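Local coordinates for protein probable hydrolase (Pseudomonas aeruginosa, PDB 7AL6) that probably acts as a hydrolase of the alpha/beta hydrolase superfamily, possibly a lipolytic one, although its function has not been established, at residues Val229-Leu239 against Phe254-Leu265; Met103-Leu111 against Leu122-Pro130. One frame throughout, in Å; residues are numbered along the deposited sequence.

Interaction 1: residues Val229-Leu239 against Phe254-Leu265; sequences VSLVLAEQGML and FERHHLPGGHHL. With EDO (1,2-ethanediol), chain H.
With CG1 of Val229 anti to its own backbone N (chi1 174°) and the ring carbon CG of Phe254 anti to the carbonyl carbon (chi1 -53°), the methyl CG1 comes over one face of the Phe254 ring in a CH-pi contact, 3.8 Å from the centroid. The pair sits at the start of two parallel strands, 229-234 and the outermost 255-259, of the alpha/beta hydrolase sheet. Hydrogen bonds alternate between them, from Glu255 N to Val229 O through to Glu235 N on Leu259 O; the bond from Leu231 N to Glu255 O is 2.7 Å long and nearly straight. On one face of the sheet, Leu233 and His258 lie side by side, with Leu233 CD1 3.6 Å from His258 NE2. On the other, Val232 CG1 packs on Leu259 CD1 at 4.0 Å and also touches Leu265 CD1.

Beyond the strands, Gln236 N donates to Gly261 O at 3.0 Å, joining the turn at Ala234-Gly237, which leads into helix 238-241, to the loop that carries His263. His263 bonds to Ser102 and Asp126 in the geometry of a Ser-His-Asp triad, consistent with a hydrolase active site. At the far end, Glu255 OE1 has a salt bridge to Arg286 and also accepts from a water (2.6 Å), whose oxygen lies 2.7 Å from Ser230 OG.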
loop_
_atom_site.group_PDB
_atom_site.type_symbol
_atom_site.label_atom_id
_atom_site.label_comp_id
_atom_site.label_asym_id
_atom_site.label_seq_id
_atom_site.Cartn_x
_atom_site.Cartn_y
_atom_site.Cartn_z
ATOM N N VAL A 229 8.374 0.969 -38.656
ATOM C CA VAL A 229 9.358 0.661 -37.627
ATOM C C VAL A 229 10.736 1.043 -38.154
ATOM O O VAL A 229 11.092 0.685 -39.283
ATOM C CB VAL A 229 9.349 -0.823 -37.237
ATOM C CG1 VAL A 229 10.505 -1.110 -36.273
ATOM C CG2 VAL A 229 8.045 -1.254 -36.619
ATOM N N SER A 230 11.505 1.775 -37.341
ATOM C CA SER A 230 12.917 2.034 -37.585
ATOM C C SER A 230 13.757 1.341 -36.514
ATOM O O SER A 230 13.652 1.651 -35.315
ATOM C CB SER A 230 13.174 3.526 -37.599
ATOM O OG SER A 230 14.527 3.814 -37.949
ATOM N N LEU A 231 14.591 0.408 -36.937
ATOM C CA LEU A 231 15.455 -0.333 -36.036
ATOM C C LEU A 231 16.936 0.018 -36.215
ATOM O O LEU A 231 17.502 -0.105 -37.317
ATOM C CB LEU A 231 15.247 -1.827 -36.219
ATOM C CG LEU A 231 16.146 -2.742 -35.396
ATOM C CD1 LEU A 231 15.980 -2.617 -33.876
ATOM C CD2 LEU A 231 15.855 -4.141 -35.848
ATOM N N VAL A 232 17.582 0.388 -35.106
ATOM C CA VAL A 232 19.023 0.657 -35.085
ATOM C C VAL A 232 19.727 -0.533 -34.465
ATOM O O VAL A 232 19.320 -1.040 -33.407
ATOM C CB VAL A 232 19.350 1.947 -34.332
ATOM C CG1 VAL A 232 20.858 1.997 -33.993
ATOM C CG2 VAL A 232 18.925 3.140 -35.182
ATOM N N LEU A 233 20.789 -0.979 -35.132
ATOM C CA LEU A 233 21.533 -2.179 -34.770
ATOM C C LEU A 233 22.970 -1.766 -34.522
ATOM O O LEU A 233 23.607 -1.221 -35.422
ATOM C CB LEU A 233 21.475 -3.213 -35.895
ATOM C CG LEU A 233 20.030 -3.633 -36.161
ATOM C CD1 LEU A 233 19.884 -4.215 -37.532
ATOM C CD2 LEU A 233 19.624 -4.626 -35.082
ATOM N N ALA A 234 23.417 -1.942 -33.289
ATOM C CA ALA A 234 24.771 -1.587 -32.841
ATOM C C ALA A 234 25.733 -2.650 -33.374
ATOM O O ALA A 234 25.488 -3.796 -33.092
ATOM C CB ALA A 234 24.829 -1.506 -31.345
ATOM N N GLU A 235 26.858 -2.259 -33.955
ATOM C CA GLU A 235 27.773 -3.373 -34.529
ATOM C C GLU A 235 28.290 -4.465 -33.480
ATOM O O GLU A 235 28.472 -5.703 -33.602
ATOM C CB GLU A 235 29.074 -2.691 -34.940
ATOM C CG GLU A 235 30.071 -3.644 -35.572
ATOM C CD GLU A 235 31.277 -2.995 -36.230
ATOM O OE1 GLU A 235 32.190 -3.735 -36.642
ATOM O OE2 GLU A 235 31.303 -1.760 -36.339
ATOM N N GLN A 236 28.514 -3.944 -32.286
ATOM C CA GLN A 236 28.971 -4.673 -31.087
ATOM C C GLN A 236 27.841 -4.914 -30.079
ATOM O O GLN A 236 28.158 -5.276 -28.961
ATOM C CB GLN A 236 30.166 -3.943 -30.500
ATOM C CG GLN A 236 31.440 -4.301 -31.229
ATOM C CD GLN A 236 32.628 -3.601 -30.640
ATOM O OE1 GLN A 236 32.889 -2.450 -30.940
ATOM N NE2 GLN A 236 33.351 -4.299 -29.784
ATOM N N GLY A 237 26.574 -4.738 -30.449
ATOM C CA GLY A 237 25.454 -4.991 -29.561
ATOM C C GLY A 237 24.760 -6.314 -29.840
ATOM O O GLY A 237 25.417 -7.353 -29.972
ATOM N N MET A 238 23.426 -6.259 -29.964
ATOM C CA MET A 238 22.565 -7.439 -30.122
ATOM C C MET A 238 23.047 -8.468 -31.140
ATOM O O MET A 238 23.093 -9.666 -30.845
ATOM C CB MET A 238 21.172 -6.955 -30.536
ATOM C CG MET A 238 20.220 -8.000 -31.106
ATOM S SD MET A 238 18.495 -7.368 -31.131
ATOM C CE MET A 238 18.537 -6.203 -32.469
ATOM N N LEU A 239 23.345 -8.024 -32.360
ATOM C CA LEU A 239 23.654 -8.956 -33.443
ATOM C C LEU A 239 24.998 -9.657 -33.233
ATOM O O LEU A 239 25.164 -10.825 -33.606
ATOM C CB LEU A 239 23.647 -8.206 -34.772
ATOM C CG LEU A 239 22.251 -7.926 -35.317
ATOM C CD1 LEU A 239 22.339 -7.553 -36.804
ATOM C CD2 LEU A 239 21.300 -9.104 -35.126
ATOM N N PHE A 254 10.822 -3.968 -41.154
ATOM C CA PHE A 254 11.385 -2.826 -40.435
ATOM C C PHE A 254 12.528 -2.202 -41.229
ATOM O O PHE A 254 13.320 -2.909 -41.849
ATOM C CB PHE A 254 11.880 -3.251 -39.041
ATOM C CG PHE A 254 10.854 -3.982 -38.204
ATOM C CD1 PHE A 254 9.500 -3.880 -38.468
ATOM C CD2 PHE A 254 11.254 -4.767 -37.132
ATOM C CE1 PHE A 254 8.575 -4.556 -37.701
ATOM C CE2 PHE A 254 10.322 -5.433 -36.359
ATOM C CZ PHE A 254 8.990 -5.321 -36.638
ATOM N N GLU A 255 12.628 -0.865 -41.194
ATOM C CA GLU A 255 13.835 -0.193 -41.661
ATOM C C GLU A 255 14.991 -0.500 -40.699
ATOM O O GLU A 255 14.821 -0.483 -39.478
ATOM C CB GLU A 255 13.616 1.325 -41.753
ATOM C CG GLU A 255 12.456 1.775 -42.689
ATOM C CD GLU A 255 12.173 3.290 -42.608
ATOM O OE1 GLU A 255 13.134 4.070 -42.491
ATOM O OE2 GLU A 255 10.990 3.720 -42.664
ATOM N N ARG A 256 16.156 -0.840 -41.246
ATOM C CA ARG A 256 17.294 -1.276 -40.444
ATOM C C ARG A 256 18.458 -0.339 -40.720
ATOM O O ARG A 256 18.755 -0.037 -41.878
ATOM C CB ARG A 256 17.670 -2.739 -40.728
ATOM C CG ARG A 256 16.597 -3.767 -40.410
ATOM C CD ARG A 256 17.035 -5.242 -40.737
ATOM N NE ARG A 256 17.571 -5.386 -42.097
ATOM C CZ ARG A 256 16.862 -5.680 -43.197
ATOM N NH1 ARG A 256 15.551 -5.884 -43.159
ATOM N NH2 ARG A 256 17.480 -5.763 -44.365
ATOM N N HIS A 257 19.113 0.135 -39.665
ATOM C CA HIS A 257 20.297 0.971 -39.811
ATOM C C HIS A 257 21.396 0.389 -38.944
ATOM O O HIS A 257 21.231 0.236 -37.728
ATOM C CB HIS A 257 19.999 2.433 -39.461
ATOM C CG HIS A 257 19.279 3.164 -40.554
ATOM N ND1 HIS A 257 17.913 3.083 -40.733
ATOM C CD2 HIS A 257 19.748 3.919 -41.575
ATOM C CE1 HIS A 257 17.570 3.770 -41.803
ATOM N NE2 HIS A 257 18.662 4.304 -42.320
ATOM N N HIS A 258 22.489 -0.000 -39.583
ATOM C CA HIS A 258 23.618 -0.608 -38.905
ATOM C C HIS A 258 24.577 0.498 -38.538
ATOM O O HIS A 258 25.022 1.242 -39.419
ATOM C CB HIS A 258 24.323 -1.613 -39.812
ATOM C CG HIS A 258 23.495 -2.802 -40.088
ATOM N ND1 HIS A 258 22.598 -2.849 -41.138
ATOM C CD2 HIS A 258 23.318 -3.936 -39.376
ATOM C CE1 HIS A 258 21.963 -4.007 -41.101
ATOM N NE2 HIS A 258 22.367 -4.676 -40.038
ATOM N N LEU A 259 24.907 0.612 -37.257
ATOM C CA LEU A 259 25.791 1.691 -36.844
ATOM C C LEU A 259 26.857 1.156 -35.908
ATOM O O LEU A 259 26.690 0.099 -35.288
ATOM C CB LEU A 259 25.020 2.816 -36.136
ATOM C CG LEU A 259 24.066 3.642 -36.989
ATOM C CD1 LEU A 259 23.177 4.512 -36.090
ATOM C CD2 LEU A 259 24.880 4.496 -37.914
ATOM N N PRO A 260 27.967 1.855 -35.794
ATOM C CA PRO A 260 29.044 1.364 -34.922
ATOM C C PRO A 260 28.680 1.529 -33.456
ATOM O O PRO A 260 27.769 2.284 -33.084
ATOM C CB PRO A 260 30.242 2.238 -35.296
ATOM C CG PRO A 260 29.680 3.418 -35.966
ATOM C CD PRO A 260 28.282 3.142 -36.436
ATOM N N GLY A 261 29.397 0.806 -32.619
ATOM C CA GLY A 261 29.352 1.046 -31.187
ATOM C C GLY A 261 28.753 -0.124 -30.459
ATOM O O GLY A 261 28.461 -1.180 -31.039
ATOM N N GLY A 262 28.542 0.080 -29.161
ATOM C CA GLY A 262 27.985 -0.942 -28.297
ATOM C C GLY A 262 26.464 -0.862 -28.154
ATOM O O GLY A 262 25.780 -0.074 -28.799
ATOM N N HIS A 263 25.945 -1.694 -27.246
ATOM C CA HIS A 263 24.517 -1.770 -26.990
ATOM C C HIS A 263 23.904 -0.431 -26.561
ATOM O O HIS A 263 22.733 -0.146 -26.871
ATOM C CB HIS A 263 24.319 -2.807 -25.926
ATOM C CG HIS A 263 22.899 -3.066 -25.580
ATOM N ND1 HIS A 263 21.964 -3.431 -26.520
ATOM C CD2 HIS A 263 22.258 -3.040 -24.393
ATOM C CE1 HIS A 263 20.808 -3.646 -25.922
ATOM N NE2 HIS A 263 20.957 -3.407 -24.631
ATOM N N HIS A 264 24.683 0.417 -25.900
ATOM C CA HIS A 264 24.255 1.756 -25.501
ATOM C C HIS A 264 24.792 2.818 -26.426
ATOM O O HIS A 264 25.089 3.927 -25.980
ATOM C CB HIS A 264 24.684 2.038 -24.064
ATOM C CG HIS A 264 23.826 1.367 -23.041
ATOM N ND1 HIS A 264 23.919 0.022 -22.754
ATOM C CD2 HIS A 264 22.833 1.857 -22.251
ATOM C CE1 HIS A 264 23.036 -0.289 -21.818
ATOM N NE2 HIS A 264 22.359 0.807 -21.504
ATOM N N LEU A 265 24.864 2.540 -27.741
ATOM C CA LEU A 265 25.554 3.459 -28.644
ATOM C C LEU A 265 24.981 4.865 -28.603
ATOM O O LEU A 265 25.700 5.838 -28.878
ATOM C CB LEU A 265 25.537 2.922 -30.079
ATOM C CG LEU A 265 24.246 3.059 -30.870
ATOM C CD1 LEU A 265 24.542 2.690 -32.348
ATOM C CD2 LEU A 265 23.131 2.173 -30.318
HETATM C C1 EDO H . 8.805 1.897 -41.968
HETATM O O1 EDO H . 8.248 2.364 -43.170
HETATM C C2 EDO H . 9.236 0.489 -42.049
HETATM O O2 EDO H . 8.572 -0.421 -41.253
HETATM O O HOH W 1 14.677 4.753 -40.498
HETATM O O HOH W 2 31.682 -0.769 -33.758
#

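Interaction 2: residues Met103-Leu111 against Leu122-Pro130; sequences MGAIVSVLL and LALIDGLIP
Gly104 O is gripped twice by Ser108, the residue whose CB meets Leu122 CD2 and Leu124 CD2 of the neighbouring strand: Ser108 OG donates to it at 2.8 Å and Ser108 N at 3.1 Å, from opposite faces of the carbonyl plane. With OG anti to its carbonyl carbon (chi1 -66°), the hydroxyl is turned back to the helix and CB is left to the leucines. Helix 103-114 here packs roughly antiparallel on strand 119-125, in the beta-alpha-beta unit whose first turn holds the probable nucleophile elbow. Val109 CG2 sits among Leu122, Leu124 and Leu128, 3.9 Å from Leu124 CD1, while Ala105 CB rests 3.9 Å from Leu124 CD2 and against the carbonyl O of Gly127. Farther along the loop, Ile106 CD1 reaches Ile129 O at 3.4 Å, and its other branch, CG2, meets Pro130 CD. One water donates to both Ile106 O and Leu128 O, bridging helix and loop. Asp126, the likely acid of a Ser-His-Asp triad, has its OD2 hydrogen-bonded to His263 ND1. No direct hydrogen bond joins the two segments, so the fit rests on apolar side chains, methyl groups set against carbonyl oxygens, and one water bridge.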
loop_
_atom_site.group_PDB
_atom_site.type_symbol
_atom_site.label_atom_id
_atom_site.label_comp_id
_atom_site.label_asym_id
_atom_site.label_seq_id
_atom_site.Cartn_x
_atom_site.Cartn_y
_atom_site.Cartn_z
ATOM N N MET A 103 15.364 -3.517 -23.507
ATOM C CA MET A 103 14.078 -3.918 -22.912
ATOM C C MET A 103 12.933 -2.980 -23.308
ATOM O O MET A 103 11.772 -3.402 -23.446
ATOM C CB MET A 103 14.155 -3.952 -21.377
ATOM C CG MET A 103 12.880 -4.515 -20.730
ATOM S SD MET A 103 12.908 -4.514 -18.896
ATOM C CE MET A 103 12.825 -2.735 -18.619
ATOM N N GLY A 104 13.224 -1.691 -23.394
ATOM C CA GLY A 104 12.185 -0.741 -23.736
ATOM C C GLY A 104 11.699 -0.919 -25.155
ATOM O O GLY A 104 10.544 -0.581 -25.464
ATOM N N ALA A 105 12.587 -1.400 -26.040
ATOM C CA ALA A 105 12.195 -1.746 -27.407
ATOM C C ALA A 105 11.328 -2.986 -27.403
ATOM O O ALA A 105 10.328 -3.055 -28.117
ATOM C CB ALA A 105 13.432 -1.970 -28.292
ATOM N N ILE A 106 11.646 -3.941 -26.530
ATOM C CA ILE A 106 10.827 -5.141 -26.422
ATOM C C ILE A 106 9.419 -4.791 -25.988
ATOM O O ILE A 106 8.432 -5.323 -26.530
ATOM C CB ILE A 106 11.486 -6.136 -25.459
ATOM C CG1 ILE A 106 12.799 -6.620 -26.053
ATOM C CG2 ILE A 106 10.521 -7.260 -25.176
ATOM C CD1 ILE A 106 13.605 -7.422 -25.105
ATOM N N VAL A 107 9.298 -3.886 -25.000
ATOM C CA VAL A 107 7.993 -3.504 -24.478
ATOM C C VAL A 107 7.203 -2.777 -25.559
ATOM O O VAL A 107 5.985 -2.956 -25.700
ATOM C CB VAL A 107 8.171 -2.634 -23.209
ATOM C CG1 VAL A 107 6.856 -1.984 -22.812
ATOM C CG2 VAL A 107 8.681 -3.484 -22.064
ATOM N N SER A 108 7.900 -1.969 -26.341
ATOM C CA SER A 108 7.277 -1.212 -27.403
ATOM C C SER A 108 6.666 -2.131 -28.441
ATOM O O SER A 108 5.553 -1.872 -28.926
ATOM C CB SER A 108 8.304 -0.305 -28.078
ATOM O OG SER A 108 8.791 0.705 -27.227
ATOM N N VAL A 109 7.399 -3.196 -28.817
ATOM C CA VAL A 109 6.902 -4.153 -29.814
ATOM C C VAL A 109 5.668 -4.867 -29.300
ATOM O O VAL A 109 4.709 -5.092 -30.047
ATOM C CB VAL A 109 8.002 -5.169 -30.197
ATOM C CG1 VAL A 109 7.410 -6.396 -30.955
ATOM C CG2 VAL A 109 9.102 -4.515 -31.038
ATOM N N LEU A 110 5.668 -5.249 -28.029
ATOM C CA LEU A 110 4.519 -5.933 -27.399
ATOM C C LEU A 110 3.305 -5.007 -27.469
ATOM O O LEU A 110 2.286 -5.445 -27.869
ATOM C CB LEU A 110 4.846 -6.255 -25.940
ATOM C CG LEU A 110 5.759 -7.449 -25.694
ATOM C CD1 LEU A 110 5.810 -7.770 -24.222
ATOM C CD2 LEU A 110 5.322 -8.665 -26.485
ATOM N N LEU A 111 3.477 -3.746 -27.133
ATOM C CA LEU A 111 2.397 -2.744 -27.139
ATOM C C LEU A 111 1.908 -2.503 -28.572
ATOM O O LEU A 111 0.723 -2.505 -28.775
ATOM C CB LEU A 111 2.940 -1.477 -26.495
ATOM C CG LEU A 111 1.911 -0.428 -26.120
ATOM C CD1 LEU A 111 0.752 -1.031 -25.364
ATOM C CD2 LEU A 111 2.574 0.663 -25.316
ATOM N N LEU A 122 7.297 3.195 -34.474
ATOM C CA LEU A 122 8.241 2.582 -33.514
ATOM C C LEU A 122 9.676 2.938 -33.910
ATOM O O LEU A 122 10.031 2.665 -35.036
ATOM C CB LEU A 122 8.133 1.062 -33.535
ATOM C CG LEU A 122 6.979 0.405 -32.810
ATOM C CD1 LEU A 122 7.344 -1.026 -32.499
ATOM C CD2 LEU A 122 6.599 1.151 -31.552
ATOM N N ALA A 123 10.469 3.516 -33.020
ATOM C CA ALA A 123 11.911 3.747 -33.204
ATOM C C ALA A 123 12.576 2.839 -32.170
ATOM O O ALA A 123 12.369 3.042 -30.990
ATOM C CB ALA A 123 12.265 5.192 -33.058
ATOM N N LEU A 124 13.324 1.851 -32.622
ATOM C CA LEU A 124 13.899 0.837 -31.748
ATOM C C LEU A 124 15.420 0.931 -31.785
ATOM O O LEU A 124 16.012 1.023 -32.871
ATOM C CB LEU A 124 13.432 -0.539 -32.147
ATOM C CG LEU A 124 11.922 -0.726 -32.330
ATOM C CD1 LEU A 124 11.620 -2.134 -32.778
ATOM C CD2 LEU A 124 11.158 -0.432 -31.033
ATOM N N ILE A 125 16.041 0.883 -30.610
ATOM C CA ILE A 125 17.519 0.885 -30.489
ATOM C C ILE A 125 17.992 -0.469 -29.936
ATOM O O ILE A 125 17.784 -0.725 -28.758
ATOM C CB ILE A 125 18.041 2.050 -29.638
ATOM C CG1 ILE A 125 17.516 3.400 -30.114
ATOM C CG2 ILE A 125 19.548 2.032 -29.603
ATOM C CD1 ILE A 125 17.822 4.524 -29.182
ATOM N N ASP A 126 18.548 -1.325 -30.787
ATOM C CA ASP A 126 19.231 -2.582 -30.429
ATOM C C ASP A 126 18.384 -3.515 -29.568
ATOM O O ASP A 126 18.933 -4.078 -28.677
ATOM C CB ASP A 126 20.549 -2.267 -29.741
ATOM C CG ASP A 126 21.630 -3.259 -30.102
ATOM O OD1 ASP A 126 21.766 -3.524 -31.263
ATOM O OD2 ASP A 126 22.271 -3.754 -29.211
ATOM N N GLY A 127 17.097 -3.631 -29.834
ATOM C CA GLY A 127 16.192 -4.551 -29.137
ATOM C C GLY A 127 15.019 -4.907 -30.008
ATOM O O GLY A 127 14.628 -4.087 -30.776
ATOM N N LEU A 128 14.469 -6.092 -29.846
ATOM C CA LEU A 128 13.321 -6.540 -30.604
ATOM C C LEU A 128 12.444 -7.508 -29.824
ATOM O O LEU A 128 11.254 -7.225 -29.554
ATOM C CB LEU A 128 13.800 -7.195 -31.902
ATOM C CG LEU A 128 12.657 -7.556 -32.843
ATOM C CD1 LEU A 128 11.987 -6.242 -33.277
ATOM C CD2 LEU A 128 13.104 -8.319 -34.048
ATOM N N ILE A 129 13.000 -8.657 -29.457
ATOM C CA ILE A 129 12.203 -9.683 -28.791
ATOM C C ILE A 129 12.896 -10.065 -27.494
ATOM O O ILE A 129 14.107 -9.867 -27.341
ATOM C CB ILE A 129 12.011 -10.936 -29.674
ATOM C CG1 ILE A 129 13.340 -11.354 -30.280
ATOM C CG2 ILE A 129 10.977 -10.667 -30.784
ATOM C CD1 ILE A 129 13.298 -12.741 -30.918
ATOM N N PRO A 130 12.163 -10.664 -26.561
ATOM C CA PRO A 130 12.800 -11.128 -25.324
ATOM C C PRO A 130 13.408 -12.510 -25.498
ATOM O O PRO A 130 13.237 -13.136 -26.554
ATOM C CB PRO A 130 11.629 -11.164 -24.340
ATOM C CG PRO A 130 10.456 -11.619 -25.237
ATOM C CD PRO A 130 10.703 -10.907 -26.554
HETATM O O HOH W 3 9.003 -7.800 -28.019
#

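Overall arrangement
The two contacts meet inside one mixed sheet, since strands 119-125 and 229-234 are neighbours and Ser230 O probably bonds to Leu124 N. Interaction 2 is buried, near the centre of the chain, and its chemistry is mainly apolar: a helix laid over a strand. Interaction 1 lies at the sheet's outer edge, partly exposed, and is held mainly by backbone hydrogen bonds between strands, with charged and histidine side chains along strand 255-259. Leu128 and Phe254 also pack together. At the loops after the strands the contacts converge: Asp126 from interaction 2 bonds to His263 from interaction 1, the acid-histidine pair of a probable catalytic triad with Ser102.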